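Long-range contacts in fat acid-binding protein (Eubacterium ventriosum, PDB 3NYI), which binds stearic acid in the crystal as a member of the DegV family, and probably serves as a bacterial fatty-acid-binding protein: residues Thr185-Val196 against Leu206-Leu216; Phe90-Gly98 against Ile198-Leu206. All coordinates share one frame; numbering follows the deposited sequence.

Interaction 1: Thr185-Val196 against Leu206-Leu216; sequences TAATGKLGVKPV and LGGIGRNRNKL
Lys-194 and Arg-211 both reach backbone oxygens across the contact. Lys-194 NZ donates to Arg-211 O at 2.8 Å, on a carbonyl lone pair, and also to Gly-192 O at 3.0 Å. Its chain reaches both because it bends at the CB-CG bond (chi2 86°). The Arg-211 chain is extended from CG to NE, and NH1 meets Leu-191 O at 2.7 Å. The oxygen lies at the guanidinium edge, near its plane, and NH1 meets it on a lone pair. Val-193 CG2 covers one guanidinium face, offset toward the rim. With an alanine in place of Lys-194, Arg-211 O would probably lose its ammonium donor and the tie between the turn and the helix start would weaken. Residues 194-196 and 206-210 pair at the open end of the antiparallel beta hairpin 194-200/203-210. Lys-194 N donates almost straight to Gly-210 O (2.8 Å, 175° at the hydrogen). Nearer the bend, Gly-207 and Gly-208 both face Val-196 in a classic beta bulge, where Gly-207 N donates to Val-196 O at 2.7 Å. Leu-216, on helix 213-231, lays CD1 against Lys-194 CB at 3.7 Å, the two chains crossing near a right angle. On the face carrying Pro-195 and Ile-209, Leu-206 CD1 presses tightly on Pro-195 CB (3.5 Å) and meets Thr-188 CG2 tip to tip. Thr-188 OG1 accepts from Thr-185 N and is also hydrogen-bonded to Val-183 O. A type II turn from Lys-190 to Val-193 presents the Leu-191 carbonyl, and Asn-212 N-caps the helix through OD1, which accepts from Lys-215 N.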
loop_
_atom_site.group_PDB
_atom_site.type_symbol
_atom_site.label_atom_id
_atom_site.label_comp_id
_atom_site.label_asym_id
_atom_site.label_seq_id
_atom_site.Cartn_x
_atom_site.Cartn_y
_atom_site.Cartn_z
ATOM N N THR A 185 13.213 11.336 -14.705
ATOM C CA THR A 185 14.330 12.266 -14.854
ATOM C C THR A 185 15.082 11.948 -16.142
ATOM O O THR A 185 14.763 10.979 -16.829
ATOM C CB THR A 185 15.305 12.232 -13.637
ATOM O OG1 THR A 185 16.155 11.083 -13.714
ATOM C CG2 THR A 185 14.541 12.207 -12.317
ATOM N N ALA A 186 16.074 12.765 -16.473
ATOM C CA ALA A 186 16.850 12.525 -17.679
ATOM C C ALA A 186 17.480 11.139 -17.599
ATOM O O ALA A 186 17.400 10.359 -18.547
ATOM C CB ALA A 186 17.912 13.596 -17.853
ATOM N N ALA A 187 18.078 10.831 -16.450
ATOM C CA ALA A 187 18.738 9.547 -16.245
ATOM C C ALA A 187 17.806 8.332 -16.396
ATOM O O ALA A 187 18.181 7.338 -17.013
ATOM C CB ALA A 187 19.446 9.515 -14.894
ATOM N N THR A 188 16.603 8.404 -15.841
ATOM C CA THR A 188 15.704 7.249 -15.888
ATOM C C THR A 188 15.029 7.100 -17.248
ATOM O O THR A 188 14.450 6.059 -17.547
ATOM C CB THR A 188 14.621 7.270 -14.756
ATOM O OG1 THR A 188 13.732 8.383 -14.930
ATOM C CG2 THR A 188 15.274 7.327 -13.374
ATOM N N GLY A 189 15.109 8.140 -18.071
ATOM C CA GLY A 189 14.455 8.119 -19.368
ATOM C C GLY A 189 15.286 7.406 -20.421
ATOM O O GLY A 189 14.831 7.174 -21.540
ATOM N N LYS A 190 16.516 7.060 -20.061
ATOM C CA LYS A 190 17.426 6.409 -20.997
ATOM C C LYS A 190 17.047 4.946 -21.252
ATOM O O LYS A 190 16.497 4.267 -20.387
ATOM C CB LYS A 190 18.877 6.537 -20.520
ATOM C CG LYS A 190 19.646 7.664 -21.205
ATOM C CD LYS A 190 20.085 8.740 -20.226
ATOM C CE LYS A 190 20.962 9.788 -20.906
ATOM N NZ LYS A 190 22.298 9.253 -21.304
ATOM N N LEU A 191 17.332 4.471 -22.457
ATOM C CA LEU A 191 16.973 3.114 -22.849
ATOM C C LEU A 191 17.626 2.065 -21.943
ATOM O O LEU A 191 18.841 2.075 -21.732
ATOM C CB LEU A 191 17.366 2.865 -24.313
ATOM C CG LEU A 191 17.192 1.439 -24.843
ATOM C CD1 LEU A 191 15.725 1.052 -24.826
ATOM C CD2 LEU A 191 17.782 1.293 -26.252
ATOM N N GLY A 192 16.808 1.158 -21.423
ATOM C CA GLY A 192 17.298 0.053 -20.617
ATOM C C GLY A 192 17.318 0.289 -19.114
ATOM O O GLY A 192 17.482 -0.654 -18.342
ATOM N N VAL A 193 17.151 1.538 -18.692
ATOM C CA VAL A 193 17.283 1.865 -17.274
ATOM C C VAL A 193 15.995 1.640 -16.486
ATOM O O VAL A 193 14.893 1.863 -16.990
ATOM C CB VAL A 193 17.786 3.312 -17.066
ATOM C CG1 VAL A 193 18.051 3.584 -15.588
ATOM C CG2 VAL A 193 19.055 3.553 -17.881
ATOM N N LYS A 194 16.150 1.162 -15.253
ATOM C CA LYS A 194 15.047 1.071 -14.301
ATOM C C LYS A 194 15.443 1.801 -13.029
ATOM O O LYS A 194 16.629 1.872 -12.680
ATOM C CB LYS A 194 14.677 -0.383 -13.970
ATOM C CG LYS A 194 14.230 -1.229 -15.168
ATOM C CD LYS A 194 15.443 -1.824 -15.861
ATOM C CE LYS A 194 15.062 -2.812 -16.952
ATOM N NZ LYS A 194 16.288 -3.327 -17.626
ATOM N N PRO A 195 14.448 2.363 -12.341
ATOM C CA PRO A 195 14.674 3.113 -11.101
ATOM C C PRO A 195 14.669 2.240 -9.859
ATOM O O PRO A 195 14.008 1.200 -9.808
ATOM C CB PRO A 195 13.470 4.051 -11.053
ATOM C CG PRO A 195 12.357 3.235 -11.710
ATOM C CD PRO A 195 13.054 2.465 -12.819
ATOM N N VAL A 196 15.450 2.657 -8.866
ATOM C CA VAL A 196 15.220 2.217 -7.507
ATOM C C VAL A 196 14.390 3.355 -6.940
ATOM O O VAL A 196 14.774 4.523 -7.048
ATOM C CB VAL A 196 16.524 2.121 -6.705
ATOM C CG1 VAL A 196 16.217 1.835 -5.236
ATOM C CG2 VAL A 196 17.447 1.052 -7.295
ATOM N N LEU A 206 13.256 9.214 -6.507
ATOM C CA LEU A 206 14.271 8.335 -7.072
ATOM C C LEU A 206 15.359 8.042 -6.042
ATOM O O LEU A 206 15.914 8.964 -5.449
ATOM C CB LEU A 206 14.877 8.979 -8.324
ATOM C CG LEU A 206 15.768 8.097 -9.206
ATOM C CD1 LEU A 206 14.988 6.924 -9.799
ATOM C CD2 LEU A 206 16.402 8.935 -10.313
ATOM N N GLY A 207 15.645 6.763 -5.811
ATOM C CA GLY A 207 16.700 6.386 -4.882
ATOM C C GLY A 207 17.935 5.773 -5.525
ATOM O O GLY A 207 18.884 5.418 -4.831
ATOM N N GLY A 208 17.924 5.634 -6.848
ATOM C CA GLY A 208 19.028 5.013 -7.569
ATOM C C GLY A 208 18.566 4.541 -8.944
ATOM O O GLY A 208 17.391 4.676 -9.282
ATOM N N ILE A 209 19.487 4.012 -9.748
ATOM C CA ILE A 209 19.133 3.438 -11.053
ATOM C C ILE A 209 19.960 2.187 -11.357
ATOM O O ILE A 209 20.915 1.872 -10.646
ATOM C CB ILE A 209 19.323 4.424 -12.247
ATOM C CG1 ILE A 209 20.807 4.681 -12.512
ATOM C CG2 ILE A 209 18.543 5.714 -12.044
ATOM C CD1 ILE A 209 21.517 5.404 -11.402
ATOM N N GLY A 210 19.587 1.481 -12.417
ATOM C CA GLY A 210 20.331 0.306 -12.847
ATOM C C GLY A 210 19.663 -0.352 -14.039
ATOM O O GLY A 210 18.679 0.171 -14.569
ATOM N N ARG A 211 20.175 -1.511 -14.444
ATOM C CA ARG A 211 19.706 -2.178 -15.663
ATOM C C ARG A 211 19.385 -3.649 -15.432
ATOM O O ARG A 211 18.448 -4.191 -16.013
ATOM C CB ARG A 211 20.760 -2.063 -16.769
ATOM C CG ARG A 211 21.008 -0.645 -17.243
ATOM C CD ARG A 211 22.146 -0.593 -18.245
ATOM N NE ARG A 211 22.446 0.779 -18.645
ATOM C CZ ARG A 211 21.751 1.461 -19.547
ATOM N NH1 ARG A 211 20.709 0.897 -20.152
ATOM N NH2 ARG A 211 22.101 2.707 -19.845
ATOM N N ASN A 212 20.182 -4.293 -14.589
ATOM C CA ASN A 212 20.026 -5.713 -14.323
ATOM C C ASN A 212 19.101 -5.944 -13.127
ATOM O O ASN A 212 19.272 -5.328 -12.082
ATOM C CB ASN A 212 21.405 -6.333 -14.070
ATOM C CG ASN A 212 21.328 -7.781 -13.653
ATOM O OD1 ASN A 212 21.343 -8.095 -12.465
ATOM N ND2 ASN A 212 21.257 -8.680 -14.635
ATOM N N ARG A 213 18.120 -6.827 -13.290
ATOM C CA ARG A 213 17.163 -7.122 -12.228
ATOM C C ARG A 213 17.838 -7.445 -10.892
ATOM O O ARG A 213 17.484 -6.877 -9.855
ATOM C CB ARG A 213 16.256 -8.280 -12.646
ATOM C CG ARG A 213 15.226 -8.681 -11.600
ATOM C CD ARG A 213 14.154 -7.609 -11.418
ATOM N NE ARG A 213 12.944 -8.153 -10.801
ATOM C CZ ARG A 213 11.794 -7.492 -10.692
ATOM N NH1 ARG A 213 11.700 -6.253 -11.151
ATOM N NH2 ARG A 213 10.739 -8.066 -10.120
ATOM N N ASN A 214 18.802 -8.359 -10.913
ATOM C CA ASN A 214 19.465 -8.762 -9.676
ATOM C C ASN A 214 20.251 -7.630 -9.027
ATOM O O ASN A 214 20.248 -7.487 -7.803
ATOM C CB ASN A 214 20.353 -9.992 -9.896
ATOM C CG ASN A 214 19.555 -11.282 -9.927
ATOM O OD1 ASN A 214 18.347 -11.282 -9.686
ATOM N ND2 ASN A 214 20.223 -12.388 -10.228
ATOM N N LYS A 215 20.928 -6.830 -9.843
ATOM C CA LYS A 215 21.664 -5.680 -9.322
ATOM C C LYS A 215 20.710 -4.622 -8.758
ATOM O O LYS A 215 20.993 -3.982 -7.746
ATOM C CB LYS A 215 22.555 -5.074 -10.405
ATOM C CG LYS A 215 23.793 -5.911 -10.734
ATOM C CD LYS A 215 24.524 -5.361 -11.952
ATOM C CE LYS A 215 26.037 -5.484 -11.804
ATOM N NZ LYS A 215 26.648 -4.222 -11.293
ATOM N N LEU A 216 19.576 -4.432 -9.418
ATOM C CA LEU A 216 18.591 -3.478 -8.922
ATOM C C LEU A 216 18.053 -3.912 -7.567
ATOM O O LEU A 216 17.875 -3.082 -6.685
ATOM C CB LEU A 216 17.438 -3.302 -9.920
ATOM C CG LEU A 216 17.745 -2.404 -11.119
ATOM C CD1 LEU A 216 16.891 -2.798 -12.333
ATOM C CD2 LEU A 216 17.543 -0.934 -10.763
#

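Interaction 2: Phe90-Gly98 against Ile198-Leu206; sequences FTITTLFSG and IMKDGDIGL. With STE (stearic acid), chain C.
One wall of the stearic acid site forms where the loop after strand 87-91 meets the tip of hairpin 194-200/203-210. Phe-96 carries much of the contact. STE C7 lies over one ring face, 3.8 Å above the plane and offset toward the rim. Gly-202 O and, offset toward the rim, Thr-93 CG2 lie over the opposite face. At the ring edge, Phe-96 CE1 approaches Asp-203 OD1 at 3.6 Å, with ring and carboxylate planes 75° apart. Phe-96 CZ meets Ile-204 CG2, which also touches STE C11. Met-199, a selenomethionine, sets SE obliquely 5.2 Å from the centroid of the Phe-96 ring, a Met-aromatic contact, and its CE packs on Phe-96 CE2. Its extended chain brings CE tip to tip with Thr-93 CG2. Thr-93 OG1 donates to Gly-202 O at 2.8 Å, in the carbonyl plane and on a lone pair. The same OG1, placed anti to N (chi1 174°), accepts from Leu-95 N in an ST turn. Gly-202 lies in the type I' turn at the hairpin tip. Ser-97 OG donates to STE O1 at 2.6 Å, and Thr-65 OG1 is also hydrogen-bonded to the ligand. The chemistry thus divides: hydroxyls hold the acid head, while the Phe-96 ring and Ile-204 line the tail, consistent with lipid binding.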
loop_
_atom_site.group_PDB
_atom_site.type_symbol
_atom_site.label_atom_id
_atom_site.label_comp_id
_atom_site.label_asym_id
_atom_site.label_seq_id
_atom_site.Cartn_x
_atom_site.Cartn_y
_atom_site.Cartn_z
ATOM N N PHE A 90 -8.768 3.766 6.649
ATOM C CA PHE A 90 -7.487 4.154 6.036
ATOM C C PHE A 90 -7.568 4.131 4.513
ATOM O O PHE A 90 -8.162 3.233 3.925
ATOM C CB PHE A 90 -6.374 3.189 6.446
ATOM C CG PHE A 90 -6.074 3.195 7.903
ATOM C CD1 PHE A 90 -5.014 3.945 8.398
ATOM C CD2 PHE A 90 -6.837 2.441 8.787
ATOM C CE1 PHE A 90 -4.723 3.953 9.752
ATOM C CE2 PHE A 90 -6.553 2.439 10.143
ATOM C CZ PHE A 90 -5.495 3.198 10.629
ATOM N N THR A 91 -6.943 5.109 3.867
ATOM C CA THR A 91 -6.930 5.131 2.415
ATOM C C THR A 91 -5.512 5.277 1.925
ATOM O O THR A 91 -4.610 5.673 2.676
ATOM C CB THR A 91 -7.742 6.312 1.831
ATOM O OG1 THR A 91 -7.064 7.541 2.107
ATOM C CG2 THR A 91 -9.121 6.372 2.442
ATOM N N ILE A 92 -5.329 4.958 0.651
ATOM C CA ILE A 92 -4.065 5.201 -0.027
ATOM C C ILE A 92 -3.744 6.705 0.056
ATOM O O ILE A 92 -4.655 7.534 0.201
ATOM C CB ILE A 92 -4.177 4.733 -1.502
ATOM C CG1 ILE A 92 -2.799 4.659 -2.180
ATOM C CG2 ILE A 92 -5.152 5.652 -2.289
ATOM C CD1 ILE A 92 -2.846 4.051 -3.622
ATOM N N THR A 93 -2.462 7.059 -0.029
ATOM C CA THR A 93 -2.049 8.469 -0.032
ATOM C C THR A 93 -2.866 9.351 -0.980
ATOM O O THR A 93 -3.134 8.979 -2.120
ATOM C CB THR A 93 -0.549 8.639 -0.376
ATOM O OG1 THR A 93 -0.246 10.034 -0.506
ATOM C CG2 THR A 93 -0.204 7.931 -1.673
ATOM N N THR A 94 -3.257 10.530 -0.499
ATOM C CA THR A 94 -4.038 11.465 -1.305
ATOM C C THR A 94 -3.261 11.939 -2.512
ATOM O O THR A 94 -3.843 12.465 -3.453
ATOM C CB THR A 94 -4.414 12.731 -0.514
ATOM O OG1 THR A 94 -3.242 13.238 0.136
ATOM C CG2 THR A 94 -5.455 12.424 0.515
ATOM N N LEU A 95 -1.939 11.795 -2.471
ATOM C CA LEU A 95 -1.111 12.192 -3.616
ATOM C C LEU A 95 -1.192 11.223 -4.798
ATOM O O LEU A 95 -0.749 11.576 -5.888
ATOM C CB LEU A 95 0.360 12.422 -3.190
ATOM C CG LEU A 95 0.529 13.546 -2.160
ATOM C CD1 LEU A 95 1.988 13.682 -1.668
ATOM C CD2 LEU A 95 0.032 14.863 -2.733
ATOM N N PHE A 96 -1.738 10.013 -4.594
ATOM C CA PHE A 96 -1.899 9.049 -5.691
ATOM C C PHE A 96 -3.351 8.946 -6.167
ATOM O O PHE A 96 -3.603 8.514 -7.282
ATOM C CB PHE A 96 -1.490 7.617 -5.300
ATOM C CG PHE A 96 -0.010 7.426 -5.053
ATOM C CD1 PHE A 96 0.907 8.400 -5.408
ATOM C CD2 PHE A 96 0.457 6.229 -4.509
ATOM C CE1 PHE A 96 2.278 8.209 -5.169
ATOM C CE2 PHE A 96 1.811 6.033 -4.280
ATOM C CZ PHE A 96 2.718 7.027 -4.610
ATOM N N SER A 97 -4.305 9.255 -5.297
ATOM C CA SER A 97 -5.690 8.883 -5.586
ATOM C C SER A 97 -6.661 9.776 -4.851
ATOM O O SER A 97 -6.353 10.277 -3.780
ATOM C CB SER A 97 -5.929 7.428 -5.150
ATOM O OG SER A 97 -7.284 7.059 -5.283
ATOM N N GLY A 98 -7.852 9.948 -5.415
ATOM C CA GLY A 98 -8.903 10.653 -4.712
ATOM C C GLY A 98 -9.706 9.757 -3.775
ATOM O O GLY A 98 -10.753 10.162 -3.277
ATOM N N ILE A 198 11.880 5.183 -3.855
ATOM C CA ILE A 198 11.591 5.278 -2.442
ATOM C C ILE A 198 10.257 5.961 -2.263
ATOM O O ILE A 198 10.043 7.034 -2.819
ATOM C CB ILE A 198 12.653 6.135 -1.692
ATOM C CG1 ILE A 198 14.047 5.542 -1.867
ATOM C CG2 ILE A 198 12.272 6.251 -0.216
ATOM C CD1 ILE A 198 15.170 6.400 -1.269
HETATM N N MSE A 199 9.370 5.353 -1.484
HETATM C CA MSE A 199 8.146 6.037 -1.090
HETATM C C MSE A 199 8.296 6.584 0.314
HETATM O O MSE A 199 8.583 5.844 1.258
HETATM C CB MSE A 199 6.919 5.121 -1.148
HETATM C CG MSE A 199 5.654 5.870 -0.768
HETATM SE SE MSE A 199 3.992 4.855 -0.982
HETATM C CE MSE A 199 2.772 6.383 -0.737
ATOM N N LYS A 200 8.108 7.889 0.455
ATOM C CA LYS A 200 8.163 8.485 1.773
ATOM C C LYS A 200 7.378 9.765 1.757
ATOM O O LYS A 200 7.270 10.435 0.712
ATOM C CB LYS A 200 9.613 8.751 2.193
ATOM C CG LYS A 200 10.219 10.025 1.632
ATOM C CD LYS A 200 11.634 10.238 2.232
ATOM C CE LYS A 200 12.289 11.509 1.711
ATOM N NZ LYS A 200 13.655 11.731 2.316
ATOM N N ASP A 201 6.808 10.093 2.908
ATOM C CA ASP A 201 6.075 11.341 3.037
ATOM C C ASP A 201 4.908 11.408 2.039
ATOM O O ASP A 201 4.556 12.489 1.568
ATOM C CB ASP A 201 7.012 12.518 2.783
ATOM C CG ASP A 201 6.899 13.576 3.837
ATOM O OD1 ASP A 201 6.227 14.595 3.578
ATOM O OD2 ASP A 201 7.474 13.378 4.929
ATOM N N GLY A 202 4.341 10.257 1.689
ATOM C CA GLY A 202 3.148 10.239 0.845
ATOM C C GLY A 202 3.340 10.194 -0.658
ATOM O O GLY A 202 2.350 10.166 -1.416
ATOM N N ASP A 203 4.593 10.152 -1.112
ATOM C CA ASP A 203 4.872 10.199 -2.541
ATOM C C ASP A 203 6.121 9.375 -2.897
ATOM O O ASP A 203 6.824 8.893 -2.006
ATOM C CB ASP A 203 5.069 11.665 -2.957
ATOM C CG ASP A 203 4.735 11.923 -4.430
ATOM O OD1 ASP A 203 4.612 10.957 -5.216
ATOM O OD2 ASP A 203 4.593 13.110 -4.801
ATOM N N ILE A 204 6.422 9.249 -4.192
ATOM C CA ILE A 204 7.634 8.535 -4.632
ATOM C C ILE A 204 8.749 9.446 -5.138
ATOM O O ILE A 204 8.499 10.517 -5.690
ATOM C CB ILE A 204 7.330 7.453 -5.688
ATOM C CG1 ILE A 204 6.426 8.007 -6.795
ATOM C CG2 ILE A 204 6.627 6.246 -5.026
ATOM C CD1 ILE A 204 6.131 6.975 -7.901
ATOM N N GLY A 205 9.985 8.998 -4.940
ATOM C CA GLY A 205 11.161 9.713 -5.396
ATOM C C GLY A 205 12.224 8.721 -5.830
ATOM O O GLY A 205 12.117 7.523 -5.559
ATOM N N LEU A 206 13.256 9.214 -6.507
ATOM C CA LEU A 206 14.271 8.335 -7.072
ATOM C C LEU A 206 15.359 8.042 -6.042
ATOM O O LEU A 206 15.914 8.964 -5.449
ATOM C CB LEU A 206 14.877 8.979 -8.324
ATOM C CG LEU A 206 15.768 8.097 -9.206
ATOM C CD1 LEU A 206 14.988 6.924 -9.799
ATOM C CD2 LEU A 206 16.402 8.935 -10.313
HETATM C C1 STE C . -7.024 5.592 -8.503
HETATM O O1 STE C . -7.522 6.459 -7.852
HETATM O O2 STE C . -7.298 5.499 -9.664
HETATM C C2 STE C . -5.871 4.754 -7.904
HETATM C C3 STE C . -4.499 5.296 -8.379
HETATM C C4 STE C . -3.360 4.382 -7.864
HETATM C C5 STE C . -1.976 5.024 -8.107
HETATM C C6 STE C . -0.860 4.064 -7.634
HETATM C C7 STE C . 0.544 4.635 -7.957
HETATM C C8 STE C . 1.608 3.705 -7.319
HETATM C C9 STE C . 3.040 4.202 -7.623
HETATM C C10 STE C . 4.056 3.183 -7.038
HETATM C C11 STE C . 4.136 3.391 -5.525
HETATM C C12 STE C . 3.979 2.110 -4.671
HETATM C C13 STE C . 4.346 0.800 -5.386
HETATM C C14 STE C . 5.236 -0.006 -4.402
HETATM C C15 STE C . 5.341 -1.488 -4.830
HETATM C C16 STE C . 6.512 -2.142 -4.055
HETATM C C17 STE C . 6.008 -2.670 -2.695
HETATM C C18 STE C . 7.111 -3.480 -1.975
#

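How the interactions relate
Both interactions use the hairpin of strands 194-200 and 203-210, at its two ends, with centres about 20 Å apart. Interaction 1 joins the open end of the hairpin to the loop before it and to the start of helix 213-231. Interaction 2 joins the turn at its tip to the loop after strand 87-91, which belongs to the other six-stranded sheet. Leu-206 is common to both, and Gly-207 CA packs on Ile-198 CD1 between them. In the chain, 90-98 comes first, then 185-196, 198-206 and 206-216, so the segments alternate. The hairpin, at one margin of its own sheet, thus reaches a loop of the other sheet beside the bound fatty acid.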